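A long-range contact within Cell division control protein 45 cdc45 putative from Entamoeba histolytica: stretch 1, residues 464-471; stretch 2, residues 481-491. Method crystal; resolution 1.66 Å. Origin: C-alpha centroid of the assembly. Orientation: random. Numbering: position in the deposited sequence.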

# COMPACT_ATOMS: atom_id res chain seq x y z
N LYS A 464 -9.96 -9.47 15.30
CA LYS A 464 -9.31 -8.60 16.28
C LYS A 464 -8.00 -8.13 15.66
O LYS A 464 -7.08 -8.95 15.51
CB LYS A 464 -9.06 -9.35 17.58
CG LYS A 464 -8.19 -8.61 18.61
CD LYS A 464 -8.81 -7.33 19.11
CE LYS A 464 -8.04 -6.79 20.31
NZ LYS A 464 -8.51 -5.45 20.74
N TRP A 465 -7.90 -6.85 15.31
CA TRP A 465 -6.71 -6.32 14.66
C TRP A 465 -5.69 -5.86 15.69
O TRP A 465 -6.01 -5.11 16.61
CB TRP A 465 -7.09 -5.16 13.72
CG TRP A 465 -7.76 -5.69 12.52
CD1 TRP A 465 -9.07 -6.08 12.41
CD2 TRP A 465 -7.15 -5.97 11.26
NE1 TRP A 465 -9.30 -6.58 11.14
CE2 TRP A 465 -8.13 -6.53 10.42
CE3 TRP A 465 -5.85 -5.84 10.78
CZ2 TRP A 465 -7.87 -6.91 9.11
CZ3 TRP A 465 -5.59 -6.22 9.47
CH2 TRP A 465 -6.60 -6.76 8.67
N LEU A 466 -4.47 -6.36 15.54
CA LEU A 466 -3.35 -6.05 16.41
C LEU A 466 -2.10 -5.90 15.57
O LEU A 466 -1.99 -6.50 14.50
CB LEU A 466 -3.12 -7.16 17.45
CG LEU A 466 -4.20 -7.27 18.51
CD1 LEU A 466 -3.99 -8.55 19.27
CD2 LEU A 466 -4.16 -6.05 19.46
N PRO A 467 -1.12 -5.14 16.05
CA PRO A 467 0.22 -5.20 15.47
C PRO A 467 0.82 -6.57 15.74
O PRO A 467 0.34 -7.33 16.59
CB PRO A 467 0.97 -4.06 16.17
CG PRO A 467 0.28 -3.88 17.46
CD PRO A 467 -1.17 -4.28 17.25
N PHE A 468 1.82 -6.92 14.94
CA PHE A 468 2.35 -8.27 14.91
C PHE A 468 3.87 -8.24 15.06
O PHE A 468 4.55 -7.48 14.36
CB PHE A 468 1.97 -8.98 13.60
CG PHE A 468 2.07 -10.46 13.66
CD1 PHE A 468 3.29 -11.11 13.48
CD2 PHE A 468 0.94 -11.23 13.87
CE1 PHE A 468 3.36 -12.48 13.55
CE2 PHE A 468 1.00 -12.61 13.92
CZ PHE A 468 2.22 -13.24 13.79
N ILE A 469 4.39 -9.07 15.96
CA ILE A 469 5.83 -9.21 16.19
C ILE A 469 6.22 -10.64 15.84
O ILE A 469 5.66 -11.60 16.39
CB ILE A 469 6.24 -8.86 17.63
CG1 ILE A 469 5.96 -7.38 17.89
CG2 ILE A 469 7.74 -9.17 17.83
CD1 ILE A 469 6.10 -6.96 19.30
N LEU A 470 7.14 -10.78 14.89
CA LEU A 470 7.54 -12.07 14.34
C LEU A 470 9.02 -12.26 14.60
O LEU A 470 9.82 -11.38 14.30
CB LEU A 470 7.27 -12.10 12.83
CG LEU A 470 7.81 -13.33 12.10
CD1 LEU A 470 7.07 -14.55 12.48
CD2 LEU A 470 7.72 -13.08 10.58
N ALA A 471 9.36 -13.40 15.19
CA ALA A 471 10.76 -13.80 15.42
C ALA A 471 11.09 -15.02 14.57
O ALA A 471 10.42 -16.05 14.69
CB ALA A 471 10.98 -14.12 16.89
N VAL A 481 15.86 -13.00 14.11
CA VAL A 481 15.47 -11.73 13.51
C VAL A 481 14.09 -11.40 14.05
O VAL A 481 13.21 -12.25 14.05
CB VAL A 481 15.46 -11.83 11.98
CG1 VAL A 481 15.09 -10.50 11.36
CG2 VAL A 481 16.84 -12.25 11.50
N ILE A 482 13.92 -10.17 14.55
CA ILE A 482 12.66 -9.73 15.14
C ILE A 482 12.09 -8.61 14.27
O ILE A 482 12.75 -7.58 14.08
CB ILE A 482 12.84 -9.21 16.58
CG1 ILE A 482 13.68 -10.16 17.42
CG2 ILE A 482 11.45 -8.97 17.21
CD1 ILE A 482 13.05 -11.46 17.66
N VAL A 483 10.88 -8.81 13.77
CA VAL A 483 10.20 -7.79 12.98
C VAL A 483 8.93 -7.40 13.72
O VAL A 483 8.17 -8.27 14.18
CB VAL A 483 9.87 -8.30 11.57
CG1 VAL A 483 8.94 -7.30 10.87
CG2 VAL A 483 11.15 -8.51 10.78
N GLY A 484 8.68 -6.10 13.83
CA GLY A 484 7.43 -5.58 14.32
C GLY A 484 6.73 -4.82 13.21
O GLY A 484 7.33 -3.96 12.56
N TYR A 485 5.45 -5.14 13.00
CA TYR A 485 4.68 -4.55 11.92
C TYR A 485 3.32 -4.10 12.41
O TYR A 485 2.64 -4.83 13.14
CB TYR A 485 4.48 -5.54 10.75
CG TYR A 485 3.56 -4.99 9.68
CD1 TYR A 485 4.00 -4.07 8.77
CD2 TYR A 485 2.23 -5.39 9.61
CE1 TYR A 485 3.14 -3.54 7.78
CE2 TYR A 485 1.38 -4.88 8.64
CZ TYR A 485 1.84 -3.96 7.74
OH TYR A 485 1.02 -3.45 6.78
N SER A 486 2.92 -2.90 12.00
CA SER A 486 1.63 -2.35 12.36
C SER A 486 0.86 -2.03 11.09
O SER A 486 1.29 -1.20 10.29
CB SER A 486 1.81 -1.10 13.22
OG SER A 486 0.58 -0.48 13.51
N SER A 487 -0.28 -2.72 10.90
CA SER A 487 -1.07 -2.45 9.68
C SER A 487 -1.82 -1.12 9.78
O SER A 487 -1.99 -0.57 10.88
CB SER A 487 -2.06 -3.58 9.44
OG SER A 487 -3.17 -3.47 10.31
N PRO A 488 -2.31 -0.59 8.65
CA PRO A 488 -3.03 0.69 8.71
C PRO A 488 -4.27 0.65 9.59
O PRO A 488 -4.69 1.71 10.08
CB PRO A 488 -3.39 0.96 7.23
CG PRO A 488 -2.28 0.27 6.46
CD PRO A 488 -1.98 -0.99 7.26
N ILE A 489 -4.87 -0.51 9.78
CA ILE A 489 -6.02 -0.60 10.67
C ILE A 489 -5.65 -0.22 12.10
O ILE A 489 -6.50 0.26 12.86
CB ILE A 489 -6.61 -2.02 10.60
CG1 ILE A 489 -7.20 -2.29 9.20
CG2 ILE A 489 -7.70 -2.20 11.66
CD1 ILE A 489 -8.36 -1.42 8.82
N SER A 490 -4.39 -0.41 12.49
CA SER A 490 -3.93 -0.12 13.84
C SER A 490 -3.23 1.23 13.97
O SER A 490 -2.50 1.45 14.94
CB SER A 490 -2.99 -1.23 14.33
OG SER A 490 -3.53 -2.52 14.15
N VAL A 491 -3.45 2.15 13.02
CA VAL A 491 -2.67 3.39 12.99
C VAL A 491 -2.88 4.20 14.27
O VAL A 491 -1.99 4.94 14.69
CB VAL A 491 -3.03 4.20 11.73
CG1 VAL A 491 -4.49 4.62 11.75
CG2 VAL A 491 -2.12 5.44 11.58
O HOH W 1 -5.04 -2.56 16.27
O HOH W 2 -1.98 -4.26 12.68

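Two antiparallel strands, 468-471 and 481-485, run side by side; beyond them the two stretches part, and side chains and water fill the gap. The strand axes approach to 4.7 Å. Two hydrogen-bonded pairs hold the ladder: Phe468 N to Tyr485 O and Tyr485 N to Phe468 O, both 2.9 Å, then Leu470 N to Val483 O and Val483 N to Leu470 O, both 2.8 Å. Between these rungs the backbones draw closer, with CA of Ile469 4.4 Å from CA of Gly484, and CA-H groups face carbonyls, as in Ile469 CA to Val483 O at 3.2 Å.

On the sheet face carrying Ile469, Ala471 and Ile482, each isoleucine faces a small residue across the ladder. Gly484 leaves a low spot opposite Ile469, whose CG1 lies 4.3 Å from Gly484 CA; a CB there would sit about 4.0 Å from that same CG1. Ile482 fills the space over the small Ala471, its CD1 3.5 Å from Ala471 CB, while its CG2 meets Ile469 CG2 at 3.8 Å. On the other face, Phe468 and Tyr485 start side by side, but their rings lead away from the opposing strand.

Past the strands, Pro467 sits beside the end of the ladder, its CA 3.4 Å from Tyr485 O and its CB 4.2 Å from Ser486 CA. Trp465 is the broad bump at this end. Ile489 covers one face of its indole: CG1 stands 4.2 Å from the centroid of the six-membered ring, nearly on the normal, and CG2 touches Trp465 CG at 3.6 Å. Ser487 OG approaches Trp465 CE3 obliquely, also at 3.6 Å.

Ser490 points toward stretch 1 but stops short, and two separate waters, about 5.0 Å apart, bridge the space it leaves. Water 1 joins Ser490 OG (2.6 Å) to Trp465 O (2.7 Å); water 2 links Ser490 OG (2.8 Å), Ser487 N (2.9 Å) and, weakly, Leu466 O (2.9 Å).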